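PDB 6DFL: lipopolysaccharide core heptose(I) kinase WaaP from Pseudomonas aeruginosa, which phosphorylates the first heptose of the lipopolysaccharide inner core using ATP and magnesium, and also autophosphorylates on tyrosine. Local coordinates for residues A21-V29 against G35-V43; A91-G99 against S110-A118. One frame throughout, in Å; residues are numbered along the deposited sequence.

Contact 1: A21-V29 against G35-V43; sequences AVEALQGKV and GRRTLRTEV
Val-29 and Leu-39 form a single beta bridge, their CA atoms 4.1 Å apart, just after the chain leaving helix 18-24 has swung alongside strand 37-41. Between the two segments Arg-40 N donates to Lys-28 O (3.0 Å), and beyond them Thr-38 pairs with Tyr-30. Gly-27, without a CB, brings its CA to 3.1 Å from Arg-40 O in a CA-H...O contact. Next to it, Thr-41 donates its hydroxyl OG1 to Gln-26 O at 2.8 Å, from a position tilted out of the carbonyl plane. With OG1 anti to the backbone N (chi1 -171°), the hydroxyl reaches the incoming loop. Leu-39 points at this loop: its CB lies 4.1 Å from Val-29 CG2, and its CD1 reaches 4.4 Å from Leu-25 CB. Arg-37 runs out extended and then bends at chi3 (92°), carrying its guanidinium to the end of helix 18-24. There Val-22 O lies at the edge of the group, while Glu-23 OE2 sits over a face. The Glu-23 OE2 to Arg-37 NH2 salt bridge is long at 4.0 Å, an attraction of charges without a directed N-H. The hairpin-like return from residue 29 to 37 is consistent with the beta1-loop-beta2 turn of a protein-kinase N-lobe, where a nucleotide-binding loop usually joins the strands.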
loop_
_atom_site.group_PDB
_atom_site.type_symbol
_atom_site.label_atom_id
_atom_site.label_comp_id
_atom_site.label_asym_id
_atom_site.label_seq_id
_atom_site.Cartn_x
_atom_site.Cartn_y
_atom_site.Cartn_z
ATOM N N ALA A 21 19.961 -27.617 -9.941
ATOM C CA ALA A 21 20.339 -26.428 -10.699
ATOM C C ALA A 21 20.120 -25.136 -9.911
ATOM O O ALA A 21 20.900 -24.188 -10.066
ATOM C CB ALA A 21 19.582 -26.386 -12.023
ATOM N N VAL A 22 19.063 -25.045 -9.090
ATOM C CA VAL A 22 18.892 -23.806 -8.330
ATOM C C VAL A 22 20.041 -23.622 -7.371
ATOM O O VAL A 22 20.503 -22.498 -7.156
ATOM C CB VAL A 22 17.561 -23.737 -7.559
ATOM C CG1 VAL A 22 16.579 -22.905 -8.323
ATOM C CG2 VAL A 22 17.034 -25.107 -7.189
ATOM N N GLU A 23 20.498 -24.722 -6.761
ATOM C CA GLU A 23 21.628 -24.684 -5.846
ATOM C C GLU A 23 22.931 -24.348 -6.561
ATOM O O GLU A 23 23.917 -23.998 -5.904
ATOM C CB GLU A 23 21.755 -26.029 -5.133
ATOM C CG GLU A 23 20.536 -26.435 -4.343
ATOM C CD GLU A 23 20.605 -25.979 -2.902
ATOM O OE1 GLU A 23 19.877 -26.546 -2.060
ATOM O OE2 GLU A 23 21.394 -25.058 -2.606
ATOM N N ALA A 24 22.961 -24.461 -7.886
ATOM C CA ALA A 24 24.148 -24.147 -8.666
ATOM C C ALA A 24 24.137 -22.730 -9.222
ATOM O O ALA A 24 25.166 -22.276 -9.732
ATOM C CB ALA A 24 24.307 -25.148 -9.817
ATOM N N LEU A 25 23.006 -22.030 -9.148
ATOM C CA LEU A 25 22.955 -20.639 -9.571
ATOM C C LEU A 25 23.816 -19.782 -8.656
ATOM O O LEU A 25 23.971 -20.068 -7.463
ATOM C CB LEU A 25 21.521 -20.130 -9.558
ATOM C CG LEU A 25 20.631 -20.669 -10.669
ATOM C CD1 LEU A 25 19.183 -20.485 -10.267
ATOM C CD2 LEU A 25 20.926 -19.954 -11.978
ATOM N N GLN A 26 24.366 -18.709 -9.224
ATOM C CA GLN A 26 25.402 -17.927 -8.567
ATOM C C GLN A 26 25.128 -16.436 -8.681
ATOM O O GLN A 26 24.497 -15.963 -9.634
ATOM C CB GLN A 26 26.779 -18.243 -9.157
ATOM C CG GLN A 26 27.310 -19.593 -8.725
ATOM C CD GLN A 26 28.047 -20.301 -9.836
ATOM O OE1 GLN A 26 29.111 -19.856 -10.274
ATOM N NE2 GLN A 26 27.484 -21.409 -10.309
ATOM N N GLY A 27 25.627 -15.709 -7.697
ATOM C CA GLY A 27 25.480 -14.273 -7.640
ATOM C C GLY A 27 25.525 -13.813 -6.195
ATOM O O GLY A 27 25.829 -14.584 -5.286
ATOM N N LYS A 28 25.218 -12.527 -6.003
ATOM C CA LYS A 28 25.247 -11.950 -4.666
ATOM C C LYS A 28 24.301 -12.715 -3.750
ATOM O O LYS A 28 23.078 -12.641 -3.918
ATOM C CB LYS A 28 24.881 -10.465 -4.704
ATOM C CG LYS A 28 24.960 -9.776 -3.345
ATOM C CD LYS A 28 25.209 -8.276 -3.485
ATOM C CE LYS A 28 24.100 -7.584 -4.274
ATOM N NZ LYS A 28 24.368 -6.125 -4.464
ATOM N N VAL A 29 24.863 -13.462 -2.794
ATOM C CA VAL A 29 24.105 -14.329 -1.895
ATOM C C VAL A 29 23.710 -13.548 -0.645
ATOM O O VAL A 29 24.473 -12.705 -0.158
ATOM C CB VAL A 29 24.934 -15.577 -1.538
ATOM C CG1 VAL A 29 24.142 -16.518 -0.631
ATOM C CG2 VAL A 29 25.387 -16.290 -2.804
ATOM N N GLY A 35 18.773 -23.102 6.811
ATOM C CA GLY A 35 18.426 -23.847 5.616
ATOM C C GLY A 35 17.975 -22.965 4.472
ATOM O O GLY A 35 18.215 -23.292 3.306
ATOM N N ARG A 36 17.332 -21.841 4.795
ATOM C CA ARG A 36 16.880 -20.896 3.784
ATOM C C ARG A 36 18.077 -20.257 3.071
ATOM O O ARG A 36 19.238 -20.447 3.450
ATOM C CB ARG A 36 15.980 -19.827 4.411
ATOM C CG ARG A 36 14.654 -19.621 3.666
ATOM C CD ARG A 36 13.553 -19.062 4.569
ATOM N NE ARG A 36 13.499 -17.601 4.538
ATOM C CZ ARG A 36 12.833 -16.855 5.415
ATOM N NH1 ARG A 36 12.844 -15.531 5.303
ATOM N NH2 ARG A 36 12.168 -17.430 6.410
ATOM N N ARG A 37 17.777 -19.505 2.007
ATOM C CA ARG A 37 18.799 -18.874 1.179
ATOM C C ARG A 37 18.132 -17.960 0.162
ATOM O O ARG A 37 17.095 -18.317 -0.407
ATOM C CB ARG A 37 19.659 -19.920 0.457
ATOM C CG ARG A 37 20.969 -19.387 -0.104
ATOM C CD ARG A 37 21.888 -20.542 -0.487
ATOM N NE ARG A 37 21.719 -20.945 -1.876
ATOM C CZ ARG A 37 22.710 -21.112 -2.747
ATOM N NH1 ARG A 37 23.981 -20.932 -2.376
ATOM N NH2 ARG A 37 22.426 -21.480 -3.992
ATOM N N THR A 38 18.730 -16.784 -0.053
ATOM C CA THR A 38 18.328 -15.863 -1.106
ATOM C C THR A 38 19.570 -15.411 -1.854
ATOM O O THR A 38 20.593 -15.127 -1.233
ATOM C CB THR A 38 17.602 -14.639 -0.549
ATOM O OG1 THR A 38 16.733 -15.039 0.518
ATOM C CG2 THR A 38 16.788 -13.966 -1.652
ATOM N N LEU A 39 19.488 -15.338 -3.180
ATOM C CA LEU A 39 20.608 -14.827 -3.952
ATOM C C LEU A 39 20.076 -14.196 -5.222
ATOM O O LEU A 39 19.085 -14.658 -5.778
ATOM C CB LEU A 39 21.629 -15.924 -4.298
ATOM C CG LEU A 39 21.194 -17.026 -5.268
ATOM C CD1 LEU A 39 21.902 -16.912 -6.606
ATOM C CD2 LEU A 39 21.426 -18.395 -4.667
ATOM N N ARG A 40 20.743 -13.136 -5.673
ATOM C CA ARG A 40 20.475 -12.538 -6.975
ATOM C C ARG A 40 21.342 -13.197 -8.036
ATOM O O ARG A 40 22.523 -13.479 -7.804
ATOM C CB ARG A 40 20.746 -11.034 -6.957
ATOM C CG ARG A 40 20.517 -10.359 -8.291
ATOM C CD ARG A 40 20.685 -8.859 -8.147
ATOM N NE ARG A 40 20.208 -8.125 -9.312
ATOM C CZ ARG A 40 20.892 -7.987 -10.444
ATOM N NH1 ARG A 40 22.085 -8.544 -10.570
ATOM N NH2 ARG A 40 20.377 -7.295 -11.454
ATOM N N THR A 41 20.753 -13.452 -9.199
ATOM C CA THR A 41 21.481 -14.077 -10.290
ATOM C C THR A 41 21.018 -13.451 -11.595
ATOM O O THR A 41 19.955 -12.835 -11.665
ATOM C CB THR A 41 21.290 -15.606 -10.304
ATOM O OG1 THR A 41 22.178 -16.208 -11.257
ATOM C CG2 THR A 41 19.855 -15.965 -10.650
ATOM N N GLU A 42 21.842 -13.583 -12.630
ATOM C CA GLU A 42 21.524 -13.020 -13.932
ATOM C C GLU A 42 21.557 -14.111 -14.987
ATOM O O GLU A 42 22.422 -14.988 -14.961
ATOM C CB GLU A 42 22.489 -11.900 -14.313
ATOM C CG GLU A 42 22.457 -10.712 -13.365
ATOM C CD GLU A 42 23.233 -9.523 -13.899
ATOM O OE1 GLU A 42 23.924 -9.688 -14.929
ATOM O OE2 GLU A 42 23.147 -8.426 -13.297
ATOM N N VAL A 43 20.594 -14.063 -15.900
ATOM C CA VAL A 43 20.566 -14.919 -17.078
ATOM C C VAL A 43 20.362 -13.989 -18.261
ATOM O O VAL A 43 19.303 -13.358 -18.380
ATOM C CB VAL A 43 19.460 -15.981 -17.016
ATOM C CG1 VAL A 43 19.532 -16.884 -18.233
ATOM C CG2 VAL A 43 19.564 -16.796 -15.737
#

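Contact 2: A91-G99 against S110-A118; sequences ATMTAVAYG and SFIVTEELA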
loop_
_atom_site.group_PDB
_atom_site.type_symbol
_atom_site.label_atom_id
_atom_site.label_comp_id
_atom_site.label_asym_id
_atom_site.label_seq_id
_atom_site.Cartn_x
_atom_site.Cartn_y
_atom_site.Cartn_z
ATOM N N ALA A 91 -0.481 -6.098 -9.271
ATOM C CA ALA A 91 0.842 -6.090 -9.861
ATOM C C ALA A 91 1.900 -6.562 -8.850
ATOM O O ALA A 91 2.006 -6.034 -7.741
ATOM C CB ALA A 91 1.127 -4.682 -10.369
ATOM N N THR A 92 2.665 -7.578 -9.222
ATOM C CA THR A 92 3.605 -8.172 -8.286
ATOM C C THR A 92 4.743 -8.802 -9.075
ATOM O O THR A 92 4.883 -8.581 -10.284
ATOM C CB THR A 92 2.904 -9.191 -7.379
ATOM O OG1 THR A 92 3.821 -9.659 -6.383
ATOM C CG2 THR A 92 2.430 -10.372 -8.177
HETATM N N MSE A 93 5.565 -9.580 -8.371
HETATM C CA MSE A 93 6.668 -10.278 -8.988
HETATM C C MSE A 93 6.143 -11.298 -9.959
HETATM O O MSE A 93 5.007 -11.747 -9.854
HETATM C CB MSE A 93 7.544 -10.973 -7.944
HETATM C CG MSE A 93 8.324 -10.043 -7.045
HETATM SE SE MSE A 93 8.403 -10.832 -5.283
HETATM C CE MSE A 93 10.370 -10.696 -4.981
ATOM N N THR A 94 6.976 -11.675 -10.912
ATOM C CA THR A 94 6.675 -12.780 -11.801
ATOM C C THR A 94 7.596 -13.924 -11.418
ATOM O O THR A 94 8.782 -13.702 -11.164
ATOM C CB THR A 94 6.857 -12.366 -13.259
ATOM O OG1 THR A 94 5.898 -11.350 -13.568
ATOM C CG2 THR A 94 6.666 -13.550 -14.192
ATOM N N ALA A 95 7.039 -15.127 -11.324
ATOM C CA ALA A 95 7.764 -16.307 -10.871
ATOM C C ALA A 95 8.108 -17.167 -12.077
ATOM O O ALA A 95 7.212 -17.636 -12.781
ATOM C CB ALA A 95 6.927 -17.106 -9.879
ATOM N N VAL A 96 9.402 -17.375 -12.309
ATOM C CA VAL A 96 9.848 -18.158 -13.458
ATOM C C VAL A 96 10.248 -19.580 -13.092
ATOM O O VAL A 96 10.438 -20.407 -13.999
ATOM C CB VAL A 96 11.017 -17.464 -14.186
ATOM C CG1 VAL A 96 10.521 -16.225 -14.906
ATOM C CG2 VAL A 96 12.132 -17.099 -13.193
ATOM N N ALA A 97 10.359 -19.905 -11.808
ATOM C CA ALA A 97 10.696 -21.267 -11.425
ATOM C C ALA A 97 10.265 -21.508 -9.984
ATOM O O ALA A 97 10.411 -20.624 -9.134
ATOM C CB ALA A 97 12.204 -21.534 -11.586
ATOM N N TYR A 98 9.768 -22.716 -9.722
ATOM C CA TYR A 98 9.230 -23.085 -8.424
ATOM C C TYR A 98 9.354 -24.590 -8.283
ATOM O O TYR A 98 9.207 -25.315 -9.268
ATOM C CB TYR A 98 7.765 -22.634 -8.293
ATOM C CG TYR A 98 6.995 -23.306 -7.176
ATOM C CD1 TYR A 98 7.244 -22.986 -5.859
ATOM C CD2 TYR A 98 6.010 -24.247 -7.443
ATOM C CE1 TYR A 98 6.558 -23.568 -4.843
ATOM C CE2 TYR A 98 5.303 -24.849 -6.410
ATOM C CZ TYR A 98 5.597 -24.496 -5.105
ATOM O OH TYR A 98 4.906 -25.074 -4.064
ATOM N N GLY A 99 9.627 -25.059 -7.073
ATOM C CA GLY A 99 9.729 -26.493 -6.868
ATOM C C GLY A 99 9.549 -26.886 -5.429
ATOM O O GLY A 99 9.929 -26.148 -4.513
ATOM N N SER A 110 12.486 -26.839 -1.089
ATOM C CA SER A 110 11.786 -26.040 -2.082
ATOM C C SER A 110 12.638 -24.892 -2.589
ATOM O O SER A 110 13.639 -24.508 -1.991
ATOM C CB SER A 110 10.468 -25.477 -1.543
ATOM O OG SER A 110 10.712 -24.357 -0.700
ATOM N N PHE A 111 12.183 -24.320 -3.698
ATOM C CA PHE A 111 12.823 -23.156 -4.277
ATOM C C PHE A 111 11.792 -22.369 -5.072
ATOM O O PHE A 111 10.795 -22.922 -5.554
ATOM C CB PHE A 111 13.995 -23.546 -5.177
ATOM C CG PHE A 111 13.585 -24.229 -6.452
ATOM C CD1 PHE A 111 13.341 -23.488 -7.612
ATOM C CD2 PHE A 111 13.448 -25.607 -6.502
ATOM C CE1 PHE A 111 12.959 -24.106 -8.794
ATOM C CE2 PHE A 111 13.079 -26.237 -7.681
ATOM C CZ PHE A 111 12.821 -25.481 -8.832
ATOM N N ILE A 112 12.060 -21.079 -5.218
ATOM C CA ILE A 112 11.296 -20.241 -6.125
ATOM C C ILE A 112 12.201 -19.127 -6.618
ATOM O O ILE A 112 12.890 -18.477 -5.829
ATOM C CB ILE A 112 10.015 -19.688 -5.455
ATOM C CG1 ILE A 112 9.242 -18.784 -6.400
ATOM C CG2 ILE A 112 10.333 -18.944 -4.163
ATOM C CD1 ILE A 112 7.954 -18.277 -5.774
ATOM N N VAL A 113 12.171 -18.888 -7.922
ATOM C CA VAL A 113 12.937 -17.829 -8.566
ATOM C C VAL A 113 11.963 -16.810 -9.158
ATOM O O VAL A 113 11.150 -17.162 -10.017
ATOM C CB VAL A 113 13.840 -18.396 -9.664
ATOM C CG1 VAL A 113 14.653 -17.284 -10.265
ATOM C CG2 VAL A 113 14.697 -19.510 -9.099
ATOM N N THR A 114 12.081 -15.549 -8.731
ATOM C CA THR A 114 11.281 -14.435 -9.215
ATOM C C THR A 114 12.136 -13.486 -10.041
ATOM O O THR A 114 13.302 -13.244 -9.720
ATOM C CB THR A 114 10.661 -13.643 -8.051
ATOM O OG1 THR A 114 11.701 -13.062 -7.244
ATOM C CG2 THR A 114 9.790 -14.543 -7.185
ATOM N N GLU A 115 11.537 -12.925 -11.088
ATOM C CA GLU A 115 12.185 -11.879 -11.865
ATOM C C GLU A 115 12.429 -10.637 -11.018
ATOM O O GLU A 115 11.681 -10.331 -10.084
ATOM C CB GLU A 115 11.338 -11.490 -13.071
ATOM C CG GLU A 115 11.342 -12.492 -14.204
ATOM C CD GLU A 115 10.403 -12.076 -15.343
ATOM O OE1 GLU A 115 9.590 -11.136 -15.158
ATOM O OE2 GLU A 115 10.474 -12.693 -16.428
ATOM N N GLU A 116 13.495 -9.917 -11.355
ATOM C CA GLU A 116 13.748 -8.635 -10.727
ATOM C C GLU A 116 12.828 -7.575 -11.319
ATOM O O GLU A 116 12.539 -7.574 -12.517
ATOM C CB GLU A 116 15.201 -8.215 -10.909
ATOM C CG GLU A 116 15.575 -7.014 -10.066
ATOM C CD GLU A 116 17.050 -6.651 -10.174
ATOM O OE1 GLU A 116 17.568 -6.627 -11.310
ATOM O OE2 GLU A 116 17.678 -6.392 -9.121
ATOM N N LEU A 117 12.370 -6.675 -10.465
ATOM C CA LEU A 117 11.596 -5.523 -10.885
ATOM C C LEU A 117 12.507 -4.308 -10.838
ATOM O O LEU A 117 12.989 -3.928 -9.762
ATOM C CB LEU A 117 10.382 -5.335 -9.984
ATOM C CG LEU A 117 9.446 -6.531 -10.043
ATOM C CD1 LEU A 117 8.725 -6.645 -8.724
ATOM C CD2 LEU A 117 8.476 -6.385 -11.206
ATOM N N ALA A 118 12.758 -3.714 -12.000
ATOM C CA ALA A 118 13.751 -2.653 -12.081
ATOM C C ALA A 118 13.595 -1.924 -13.406
ATOM O O ALA A 118 13.278 -2.550 -14.422
ATOM C CB ALA A 118 15.167 -3.226 -11.935
#
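An antiparallel beta hairpin with a classic bulge pairs Val-96 and Ala-97 together with Val-113, in strands probably equivalent to beta4 and beta5 of a kinase N-lobe. Val-113 O receives Val-96 N at 2.9 Å and, weakly, Ala-97 N at 3.4 Å, so one strand carries an extra residue at this point. Past the bulge, Gly-99 and Phe-111 exchange both backbone bonds. The Phe-111 side chain turns back over its partner strand: CG sits between the backbone N and the carbonyl carbon (chi1 70°), laying the ring face on Gly-99, whose CA is 3.9 Å from the ring centroid in a CH-pi contact. The ring edge meets the Ala-97 methyl, CE1 to CB 3.9 Å. At the other end, selenomethionine Met-93 bends so that CE packs against Thr-114 OG1 (3.5 Å) and CG on Leu-117 CD1 (3.8 Å), Met-93 and Leu-117 crossing at about a right angle. Thr-114, its OG1 hydrogen-bonded to Lys-51 NZ, lies near the end of strand 109-115, placed like the gatekeeper of protein kinases. Strand 2-5 flanks 95-101 and strand 48-53 flanks 109-115, while helix 76-87 packs on the face bearing Ala-95, Ile-112 and Thr-114, its Trp-79 stacking on Tyr-98.

From the N terminus, contact 1 closes first, its two segments separated by the five residues of a short loop. The chain then passes through strand 48-53 and helix 76-87 before contact 2 closes the hairpin of strands 95-101 and 109-115, whose turn spans residues 102-108. The two are in series, neither nested nor crossing, yet both build on the same five-stranded antiparallel sheet, where strand 48-53 lies between strands 37-41 and 109-115. They also touch directly. Val-22 of helix 18-24 packs through CG1 on Phe-111 and Val-113, laying that helix against the hairpin, and Arg-40 NH2 forms a salt bridge with Glu-116 OE1, tying strand 37-41 to the segment that follows strand 109-115.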